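Fumarate reductase iron-sulfur subunit (Mycolicibacterium smegmatis, PDB 7D6V) probably passes electrons from succinate oxidation through its three iron-sulfur clusters toward quinone, as the iron-sulfur subunit of succinate dehydrogenase Sdh1. Local coordinates at residues I36-Q41 / V50-K55; G60-E65 / P70-M75; V10-D15 / E19-T24. All blocks are in the same frame, centred on the assembly; numbering follows the deposited sequence.

Interaction 1: I36-Q41 / V50-K55; sequences IIHRLQ and VRWNCK. With FES (Fe2/s2 (inorganic) cluster), chain E.
H38 on helix 33-43 points the edge of its imidazole at one face of the W52 indole, an edge-to-face pair inside the plant-type [2Fe-2S] ferredoxin (β-grasp) domain. The ring centroids, taken on the five-membered part of W52, lie 4.2 Å apart and the planes meet at 56°. H38 NE2 sits 3.1 Å above the indole plane, shifted toward its rim; although H38 NE2 and W52 NE1 are 3.2 Å apart, the angle is poor and no hydrogen bond forms: the contact is one of ring edge on ring face. W52 CG stands between the backbone N and the carbonyl carbon (chi1 65°), a rotation that brings the indole face to H38. W223 of subunit A also meets the W52 ring, and L34 touches the side chain. Next to this pair, V50 inserts CG2 between two residues one helical turn apart: it meets I37 CG2 at 3.6 Å and the amide NE2 of Q41 at 3.3 Å. That amide is held by a hydrogen bond from Q41 NE2 to the carbonyl O of L48, two residues before V50 in the same loop. Two residues past W52 the loop reaches the cluster, where C54 and C59 both bind FE1. C54 SG lies 2.6 Å from FE1, and K55 N approaches the bridging sulfide S1 to 3.1 Å.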
loop_
_atom_site.group_PDB
_atom_site.type_symbol
_atom_site.label_atom_id
_atom_site.label_comp_id
_atom_site.label_asym_id
_atom_site.label_seq_id
_atom_site.Cartn_x
_atom_site.Cartn_y
_atom_site.Cartn_z
ATOM N N ILE B 36 -11.066 -13.073 12.332
ATOM C CA ILE B 36 -11.601 -14.411 12.547
ATOM C C ILE B 36 -10.498 -15.451 12.415
ATOM O O ILE B 36 -10.453 -16.432 13.166
ATOM C CB ILE B 36 -12.760 -14.678 11.571
ATOM C CG1 ILE B 36 -13.677 -13.460 11.491
ATOM C CG2 ILE B 36 -13.546 -15.896 11.997
ATOM C CD1 ILE B 36 -14.374 -13.132 12.786
ATOM N N ILE B 37 -9.585 -15.247 11.464
ATOM C CA ILE B 37 -8.454 -16.156 11.305
ATOM C C ILE B 37 -7.554 -16.108 12.533
ATOM O O ILE B 37 -7.058 -17.140 12.998
ATOM C CB ILE B 37 -7.682 -15.823 10.015
ATOM C CG1 ILE B 37 -8.598 -15.954 8.801
ATOM C CG2 ILE B 37 -6.479 -16.729 9.861
ATOM C CD1 ILE B 37 -9.026 -17.369 8.503
ATOM N N HIS B 38 -7.323 -14.909 13.073
ATOM C CA HIS B 38 -6.509 -14.779 14.279
ATOM C C HIS B 38 -7.161 -15.472 15.469
ATOM O O HIS B 38 -6.477 -16.124 16.269
ATOM C CB HIS B 38 -6.269 -13.305 14.590
ATOM C CG HIS B 38 -5.286 -12.647 13.674
ATOM N ND1 HIS B 38 -5.119 -11.282 13.620
ATOM C CD2 HIS B 38 -4.420 -13.169 12.774
ATOM C CE1 HIS B 38 -4.191 -10.990 12.727
ATOM N NE2 HIS B 38 -3.752 -12.117 12.199
ATOM N N ARG B 39 -8.479 -15.330 15.613
ATOM C CA ARG B 39 -9.183 -16.018 16.690
ATOM C C ARG B 39 -9.094 -17.531 16.528
ATOM O O ARG B 39 -8.905 -18.261 17.510
ATOM C CB ARG B 39 -10.641 -15.570 16.738
ATOM C CG ARG B 39 -11.340 -15.921 18.034
ATOM C CD ARG B 39 -12.822 -15.622 17.974
ATOM N NE ARG B 39 -13.103 -14.390 17.246
ATOM C CZ ARG B 39 -13.054 -13.175 17.781
ATOM N NH1 ARG B 39 -12.727 -13.021 19.055
ATOM N NH2 ARG B 39 -13.329 -12.113 17.041
ATOM N N LEU B 40 -9.225 -18.019 15.294
ATOM C CA LEU B 40 -9.084 -19.449 15.043
ATOM C C LEU B 40 -7.676 -19.931 15.372
ATOM O O LEU B 40 -7.496 -21.032 15.903
ATOM C CB LEU B 40 -9.438 -19.751 13.588
ATOM C CG LEU B 40 -9.499 -21.217 13.172
ATOM C CD1 LEU B 40 -10.645 -21.919 13.865
ATOM C CD2 LEU B 40 -9.629 -21.325 11.665
ATOM N N GLN B 41 -6.666 -19.122 15.053
ATOM C CA GLN B 41 -5.291 -19.464 15.406
ATOM C C GLN B 41 -5.105 -19.537 16.913
ATOM O O GLN B 41 -4.469 -20.465 17.425
ATOM C CB GLN B 41 -4.330 -18.439 14.814
ATOM C CG GLN B 41 -3.608 -18.897 13.577
ATOM C CD GLN B 41 -2.591 -17.888 13.112
ATOM O OE1 GLN B 41 -2.605 -16.737 13.540
ATOM N NE2 GLN B 41 -1.693 -18.313 12.235
ATOM N N VAL B 50 -0.636 -18.106 7.763
ATOM C CA VAL B 50 -1.435 -16.933 7.398
ATOM C C VAL B 50 -0.651 -15.881 6.616
ATOM O O VAL B 50 -1.052 -15.507 5.509
ATOM C CB VAL B 50 -2.071 -16.296 8.646
ATOM C CG1 VAL B 50 -2.914 -15.100 8.252
ATOM C CG2 VAL B 50 -2.921 -17.306 9.369
ATOM N N ARG B 51 0.460 -15.393 7.178
ATOM C CA ARG B 51 1.272 -14.322 6.583
ATOM C C ARG B 51 0.500 -13.001 6.467
ATOM O O ARG B 51 0.075 -12.579 5.394
ATOM C CB ARG B 51 1.839 -14.717 5.214
ATOM C CG ARG B 51 2.835 -13.692 4.698
ATOM C CD ARG B 51 2.953 -13.687 3.192
ATOM N NE ARG B 51 4.015 -14.570 2.730
ATOM C CZ ARG B 51 4.002 -15.212 1.569
ATOM N NH1 ARG B 51 2.981 -15.063 0.739
ATOM N NH2 ARG B 51 5.011 -15.998 1.236
ATOM N N TRP B 52 0.293 -12.376 7.620
ATOM C CA TRP B 52 -0.137 -10.988 7.700
ATOM C C TRP B 52 0.994 -10.142 8.277
ATOM O O TRP B 52 1.886 -10.655 8.957
ATOM C CB TRP B 52 -1.373 -10.845 8.590
ATOM C CG TRP B 52 -1.087 -11.202 10.010
ATOM C CD1 TRP B 52 -0.794 -12.436 10.501
ATOM C CD2 TRP B 52 -1.042 -10.306 11.123
ATOM N NE1 TRP B 52 -0.576 -12.367 11.852
ATOM C CE2 TRP B 52 -0.724 -11.068 12.259
ATOM C CE3 TRP B 52 -1.245 -8.932 11.269
ATOM C CZ2 TRP B 52 -0.608 -10.506 13.525
ATOM C CZ3 TRP B 52 -1.127 -8.377 12.523
ATOM C CH2 TRP B 52 -0.812 -9.161 13.635
ATOM N N ASN B 53 0.973 -8.845 7.992
ATOM C CA ASN B 53 1.962 -8.013 8.676
ATOM C C ASN B 53 1.388 -6.778 9.355
ATOM O O ASN B 53 1.785 -6.467 10.478
ATOM C CB ASN B 53 3.057 -7.571 7.698
ATOM C CG ASN B 53 4.237 -6.933 8.402
ATOM O OD1 ASN B 53 4.455 -7.152 9.590
ATOM N ND2 ASN B 53 4.998 -6.131 7.672
ATOM N N CYS B 54 0.525 -6.030 8.680
ATOM C CA CYS B 54 0.017 -4.795 9.277
ATOM C C CYS B 54 -1.423 -4.836 9.764
ATOM O O CYS B 54 -1.764 -4.217 10.771
ATOM C CB CYS B 54 0.198 -3.626 8.303
ATOM S SG CYS B 54 -1.015 -3.580 6.961
ATOM N N LYS B 55 -2.268 -5.565 9.048
ATOM C CA LYS B 55 -3.686 -5.644 9.408
ATOM C C LYS B 55 -4.489 -4.352 9.264
ATOM O O LYS B 55 -5.493 -4.162 9.949
ATOM C CB LYS B 55 -3.841 -6.191 10.830
HETATM FE FE1 FES E . -0.881 -5.625 5.408
HETATM FE FE2 FES E . -3.738 -6.779 4.942
HETATM S S1 FES E . -2.105 -7.206 6.407
HETATM S S2 FES E . -2.307 -5.608 3.687
#

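Interaction 2: G60-E65 / P70-M75. With FES (Fe2/s2 (inorganic) cluster), chain E.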
loop_
_atom_site.group_PDB
_atom_site.type_symbol
_atom_site.label_atom_id
_atom_site.label_comp_id
_atom_site.label_asym_id
_atom_site.label_seq_id
_atom_site.Cartn_x
_atom_site.Cartn_y
_atom_site.Cartn_z
ATOM N N GLY B 60 -0.309 -5.588 1.427
ATOM C CA GLY B 60 -0.242 -6.728 0.542
ATOM C C GLY B 60 0.166 -8.079 1.079
ATOM O O GLY B 60 0.369 -9.019 0.307
ATOM N N SER B 61 0.301 -8.189 2.398
ATOM C CA SER B 61 0.718 -9.455 2.987
ATOM C C SER B 61 -0.416 -10.471 3.019
ATOM O O SER B 61 -0.192 -11.660 2.771
ATOM C CB SER B 61 1.258 -9.221 4.396
ATOM O OG SER B 61 2.272 -8.237 4.393
ATOM N N CYS B 62 -1.602 -10.004 3.402
ATOM C CA CYS B 62 -2.775 -10.862 3.581
ATOM C C CYS B 62 -3.632 -11.176 2.359
ATOM O O CYS B 62 -4.851 -11.301 2.475
ATOM C CB CYS B 62 -3.666 -10.299 4.694
ATOM S SG CYS B 62 -4.735 -8.936 4.177
ATOM N N SER B 63 -3.013 -11.307 1.194
ATOM C CA SER B 63 -3.773 -11.659 0.003
ATOM C C SER B 63 -4.243 -13.106 0.078
ATOM O O SER B 63 -3.455 -14.014 0.352
ATOM C CB SER B 63 -2.923 -11.447 -1.246
ATOM O OG SER B 63 -2.479 -10.108 -1.338
ATOM N N ALA B 64 -5.531 -13.321 -0.171
ATOM C CA ALA B 64 -6.095 -14.662 -0.237
ATOM C C ALA B 64 -7.273 -14.626 -1.200
ATOM O O ALA B 64 -7.514 -13.621 -1.869
ATOM C CB ALA B 64 -6.498 -15.157 1.157
ATOM N N GLU B 65 -8.005 -15.729 -1.281
ATOM C CA GLU B 65 -9.244 -15.795 -2.054
ATOM C C GLU B 65 -10.359 -16.098 -1.063
ATOM O O GLU B 65 -10.508 -17.236 -0.610
ATOM C CB GLU B 65 -9.143 -16.832 -3.163
ATOM C CG GLU B 65 -8.030 -16.523 -4.148
ATOM C CD GLU B 65 -8.025 -17.439 -5.347
ATOM O OE1 GLU B 65 -8.999 -18.198 -5.522
ATOM O OE2 GLU B 65 -7.044 -17.402 -6.115
ATOM N N PRO B 70 -10.300 -12.953 -5.165
ATOM C CA PRO B 70 -9.039 -12.466 -4.591
ATOM C C PRO B 70 -9.221 -11.181 -3.799
ATOM O O PRO B 70 -9.571 -10.136 -4.356
ATOM C CB PRO B 70 -8.157 -12.245 -5.827
ATOM C CG PRO B 70 -8.767 -13.095 -6.889
ATOM C CD PRO B 70 -10.235 -13.051 -6.631
ATOM N N ARG B 71 -8.981 -11.253 -2.493
ATOM C CA ARG B 71 -9.187 -10.150 -1.570
ATOM C C ARG B 71 -8.000 -10.033 -0.623
ATOM O O ARG B 71 -7.103 -10.880 -0.594
ATOM C CB ARG B 71 -10.470 -10.337 -0.751
ATOM C CG ARG B 71 -11.760 -10.392 -1.542
ATOM C CD ARG B 71 -12.036 -9.073 -2.221
ATOM N NE ARG B 71 -12.055 -7.973 -1.263
ATOM C CZ ARG B 71 -13.122 -7.604 -0.564
ATOM N NH1 ARG B 71 -14.271 -8.248 -0.707
ATOM N NH2 ARG B 71 -13.035 -6.589 0.283
ATOM N N LEU B 72 -8.002 -8.949 0.147
ATOM C CA LEU B 72 -7.165 -8.828 1.331
ATOM C C LEU B 72 -7.979 -9.260 2.543
ATOM O O LEU B 72 -9.123 -8.830 2.709
ATOM C CB LEU B 72 -6.668 -7.395 1.519
ATOM C CG LEU B 72 -5.717 -6.796 0.487
ATOM C CD1 LEU B 72 -5.512 -5.325 0.782
ATOM C CD2 LEU B 72 -4.390 -7.530 0.482
ATOM N N MET B 73 -7.394 -10.119 3.377
ATOM C CA MET B 73 -8.123 -10.620 4.535
ATOM C C MET B 73 -8.390 -9.520 5.553
ATOM O O MET B 73 -9.428 -9.537 6.221
ATOM C CB MET B 73 -7.357 -11.774 5.178
ATOM C CG MET B 73 -7.506 -13.089 4.439
ATOM S SD MET B 73 -6.658 -14.473 5.214
ATOM C CE MET B 73 -4.972 -14.156 4.714
ATOM N N CYS B 74 -7.479 -8.556 5.649
ATOM C CA CYS B 74 -7.622 -7.455 6.600
ATOM C C CYS B 74 -8.597 -6.366 6.145
ATOM O O CYS B 74 -8.835 -5.401 6.871
ATOM C CB CYS B 74 -6.255 -6.836 6.905
ATOM S SG CYS B 74 -5.780 -5.490 5.796
ATOM N N MET B 75 -9.158 -6.521 4.950
ATOM C CA MET B 75 -10.097 -5.544 4.423
ATOM C C MET B 75 -11.460 -6.126 4.076
ATOM O O MET B 75 -12.315 -5.391 3.574
ATOM C CB MET B 75 -9.509 -4.858 3.182
ATOM C CG MET B 75 -8.281 -4.010 3.463
ATOM S SD MET B 75 -8.575 -2.652 4.606
ATOM C CE MET B 75 -9.613 -1.587 3.614
HETATM FE FE1 FES E . -0.881 -5.625 5.408
HETATM FE FE2 FES E . -3.738 -6.779 4.942
HETATM S S1 FES E . -2.105 -7.206 6.407
HETATM S S2 FES E . -2.307 -5.608 3.687
#
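C62 and C74 bring their thiolates to the same iron, FE2 of the [2Fe-2S] cluster, from the cluster end of the β-hairpin 63-65/70-72. In both, SG stands between the backbone N and the carbonyl carbon (chi1 80° and 89°), a shared rotation that brings the two sulfurs to FE2; the Fe-S distances are 2.5 Å from C62 SG to FE2 and 2.6 Å from C74 SG to FE2. The C62 sulfur also accepts the backbone N-H of C74 at 3.1 Å from C74 N to C62 SG, a nearly straight bond (166°), while L72 CB packs against it. The carbonyl of the same cysteine receives M73 N, so both the backbone and the side chain of C62 are tied to the opposite segment. Farther along, A64 and R71 form the antiparallel hydrogen-bonded pair, joined by two bonds, A64 N to R71 O and R71 N to A64 O, each 2.9 Å long. The methyl of A64 faces the bent M73 chain, whose CE lies 4.0 Å from A64 CB; the R71 side chain, on the same sheet face as A64, leads away. On the other face S63 OG touches L72 CD2 at 3.7 Å, but its polar partner is the carbonyl O of C148, near the [4Fe-4S] cluster. E65 makes a salt bridge to R159 and a hydrogen bond to N153, and P70 packs on helix 150-154, so this face joins the two cluster domains. G60 N lies near the bridging sulfide S2. The C74 N-H on C62 SG would probably stabilise negative charge on the cluster and help tune its potential.

Interaction 3: V10-D15 / E19-T24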
loop_
_atom_site.group_PDB
_atom_site.type_symbol
_atom_site.label_atom_id
_atom_site.label_comp_id
_atom_site.label_asym_id
_atom_site.label_seq_id
_atom_site.Cartn_x
_atom_site.Cartn_y
_atom_site.Cartn_z
ATOM N N VAL B 10 -11.773 -23.287 5.762
ATOM C CA VAL B 10 -10.396 -22.925 5.429
ATOM C C VAL B 10 -9.647 -24.103 4.812
ATOM O O VAL B 10 -9.782 -25.252 5.250
ATOM C CB VAL B 10 -9.681 -22.419 6.694
ATOM C CG1 VAL B 10 -8.217 -22.127 6.418
ATOM C CG2 VAL B 10 -10.381 -21.193 7.244
ATOM N N TRP B 11 -8.833 -23.810 3.793
ATOM C CA TRP B 11 -8.026 -24.822 3.118
ATOM C C TRP B 11 -6.749 -25.114 3.902
ATOM O O TRP B 11 -6.018 -24.193 4.278
ATOM C CB TRP B 11 -7.672 -24.357 1.704
ATOM C CG TRP B 11 -6.983 -25.396 0.862
ATOM C CD1 TRP B 11 -7.576 -26.306 0.042
ATOM C CD2 TRP B 11 -5.571 -25.629 0.761
ATOM N NE1 TRP B 11 -6.628 -27.090 -0.562
ATOM C CE2 TRP B 11 -5.389 -26.697 -0.136
ATOM C CE3 TRP B 11 -4.447 -25.043 1.345
ATOM C CZ2 TRP B 11 -4.129 -27.185 -0.464
ATOM C CZ3 TRP B 11 -3.201 -25.530 1.019
ATOM C CH2 TRP B 11 -3.050 -26.591 0.125
ATOM N N ARG B 12 -6.476 -26.396 4.141
ATOM C CA ARG B 12 -5.282 -26.838 4.853
ATOM C C ARG B 12 -4.478 -27.792 3.981
ATOM O O ARG B 12 -5.047 -28.625 3.273
ATOM C CB ARG B 12 -5.635 -27.541 6.173
ATOM C CG ARG B 12 -6.599 -26.799 7.069
ATOM C CD ARG B 12 -6.000 -25.532 7.641
ATOM N NE ARG B 12 -4.660 -25.730 8.182
ATOM C CZ ARG B 12 -4.395 -26.026 9.450
ATOM N NH1 ARG B 12 -3.143 -26.181 9.848
ATOM N NH2 ARG B 12 -5.382 -26.177 10.319
ATOM N N GLY B 13 -3.162 -27.678 4.038
ATOM C CA GLY B 13 -2.291 -28.583 3.320
ATOM C C GLY B 13 -1.000 -27.895 2.931
ATOM O O GLY B 13 -0.679 -26.816 3.415
ATOM N N ASP B 14 -0.262 -28.554 2.046
ATOM C CA ASP B 14 0.995 -28.028 1.519
ATOM C C ASP B 14 1.087 -28.423 0.049
ATOM O O ASP B 14 0.097 -28.816 -0.576
ATOM C CB ASP B 14 2.196 -28.506 2.352
ATOM C CG ASP B 14 2.256 -30.015 2.498
ATOM O OD1 ASP B 14 2.597 -30.486 3.601
ATOM O OD2 ASP B 14 1.972 -30.733 1.521
ATOM N N ASP B 15 2.289 -28.310 -0.519
ATOM C CA ASP B 15 2.504 -28.579 -1.935
ATOM C C ASP B 15 2.285 -30.038 -2.319
ATOM O O ASP B 15 2.206 -30.333 -3.515
ATOM C CB ASP B 15 3.916 -28.156 -2.338
ATOM C CG ASP B 15 4.988 -28.820 -1.496
ATOM O OD1 ASP B 15 6.184 -28.643 -1.810
ATOM O OD2 ASP B 15 4.641 -29.513 -0.518
ATOM N N GLU B 19 -6.770 -29.894 1.393
ATOM C CA GLU B 19 -8.189 -30.135 1.599
ATOM C C GLU B 19 -8.783 -28.951 2.342
ATOM O O GLU B 19 -8.077 -28.241 3.061
ATOM C CB GLU B 19 -8.407 -31.426 2.395
ATOM C CG GLU B 19 -9.751 -32.075 2.216
ATOM C CD GLU B 19 -9.913 -33.274 3.121
ATOM O OE1 GLU B 19 -9.094 -33.425 4.050
ATOM O OE2 GLU B 19 -10.858 -34.063 2.911
ATOM N N LEU B 20 -10.085 -28.748 2.164
ATOM C CA LEU B 20 -10.812 -27.769 2.957
ATOM C C LEU B 20 -11.246 -28.396 4.274
ATOM O O LEU B 20 -11.603 -29.576 4.328
ATOM C CB LEU B 20 -12.034 -27.252 2.200
ATOM C CG LEU B 20 -11.806 -26.495 0.891
ATOM C CD1 LEU B 20 -13.112 -26.354 0.134
ATOM C CD2 LEU B 20 -11.191 -25.139 1.143
ATOM N N HIS B 21 -11.210 -27.599 5.340
ATOM C CA HIS B 21 -11.576 -28.053 6.673
ATOM C C HIS B 21 -12.639 -27.132 7.253
ATOM O O HIS B 21 -12.590 -25.915 7.062
ATOM C CB HIS B 21 -10.355 -28.096 7.594
ATOM C CG HIS B 21 -9.483 -29.293 7.380
ATOM N ND1 HIS B 21 -8.618 -29.403 6.313
ATOM C CD2 HIS B 21 -9.346 -30.434 8.094
ATOM C CE1 HIS B 21 -7.986 -30.560 6.379
ATOM N NE2 HIS B 21 -8.409 -31.205 7.451
ATOM N N ASP B 22 -13.589 -27.717 7.977
ATOM C CA ASP B 22 -14.731 -26.991 8.517
ATOM C C ASP B 22 -14.448 -26.568 9.953
ATOM O O ASP B 22 -14.210 -27.416 10.818
ATOM C CB ASP B 22 -15.993 -27.851 8.452
ATOM C CG ASP B 22 -16.536 -27.983 7.046
ATOM O OD1 ASP B 22 -16.365 -27.038 6.249
ATOM O OD2 ASP B 22 -17.139 -29.028 6.733
ATOM N N TYR B 23 -14.484 -25.261 10.203
ATOM C CA TYR B 23 -14.295 -24.702 11.533
ATOM C C TYR B 23 -15.464 -23.789 11.881
ATOM O O TYR B 23 -16.052 -23.150 11.007
ATOM C CB TYR B 23 -12.982 -23.916 11.628
ATOM C CG TYR B 23 -11.751 -24.728 11.312
ATOM C CD1 TYR B 23 -11.071 -24.555 10.116
ATOM C CD2 TYR B 23 -11.265 -25.662 12.212
ATOM C CE1 TYR B 23 -9.946 -25.294 9.826
ATOM C CE2 TYR B 23 -10.145 -26.401 11.930
ATOM C CZ TYR B 23 -9.487 -26.215 10.738
ATOM O OH TYR B 23 -8.365 -26.958 10.459
ATOM N N THR B 24 -15.795 -23.733 13.170
ATOM C CA THR B 24 -16.848 -22.861 13.682
ATOM C C THR B 24 -16.224 -21.829 14.611
ATOM O O THR B 24 -15.653 -22.190 15.644
ATOM C CB THR B 24 -17.923 -23.660 14.422
ATOM O OG1 THR B 24 -18.493 -24.632 13.539
ATOM C CG2 THR B 24 -19.019 -22.737 14.923
#
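E19, near the start of strand 17-27 in the β-hairpin 4-14/17-27, pairs with R12 through two backbone bonds, R12 N to E19 O at 2.7 Å and E19 N to R12 O at 2.8 Å. Its backbone also lies against the indole of W11: E19 N stands 3.3 Å above one face, toward the rim. CG of W11 is anti to the backbone N (chi1 -173°), which lays the ring alongside E19, and its NE1 gives a hydrogen bond to the carbonyl O of Q20 in the membrane anchor subunit. L20, the non-hydrogen-bonded partner of W11, meets the indole at its edge; the closest approach of the two side chains is 3.6 Å, from L20 CD2 to W11 CB. The next residue, H21, sends its backbone N to V10 O. On the sheet face shared with R12, its imidazole crosses the arginine chain at about a right angle, with H21 ND1 3.4 Å from R12 CG. A weak bond of 3.5 Å from H21 ND1 to E19 O joins neighbours on the same strand. Past D22, Y23 reaches back across the pair so that its hydroxyl meets the guanidinium. R12 NH2 donates to Y23 OH at 3.1 Å with a bent N-H angle of 139°, the oxygen lying near the guanidinium plane but tilted 16° out of it. Bends at chi2 and chi3 turn the R12 chain toward this phenol, whose ring edge also faces V10 CB. The NE of R12 forms a salt bridge with D100, whose OD1 also accepts G13 N. Contacts at NE and NH2 probably limit rotation of the guanidinium, and its charge is probably balanced in part by D100.

How the interactions relate
From the N terminus, interaction 3 comes first, folding strand 17-27 back on strand 4-14 as a hairpin. Strand 17-27 leads into helix 33-43, and interaction 1 then closes the loop between that helix and 50-55, which carries C54. Interaction 2 follows as the hairpin 63-65/70-72, flanked by C62 and C74, ligands of the other iron. The three closures run in series, neither nesting nor crossing. Interactions 2 and 3 do not touch, their nearest atoms about 8 Å apart. Interaction 1 touches both: L40 and I37 pack on Y23 and V10 of the hairpin sheet, N53 and K55 on S61 and C74, and through these contacts helix 33-43 and its following loop link sheet to cluster.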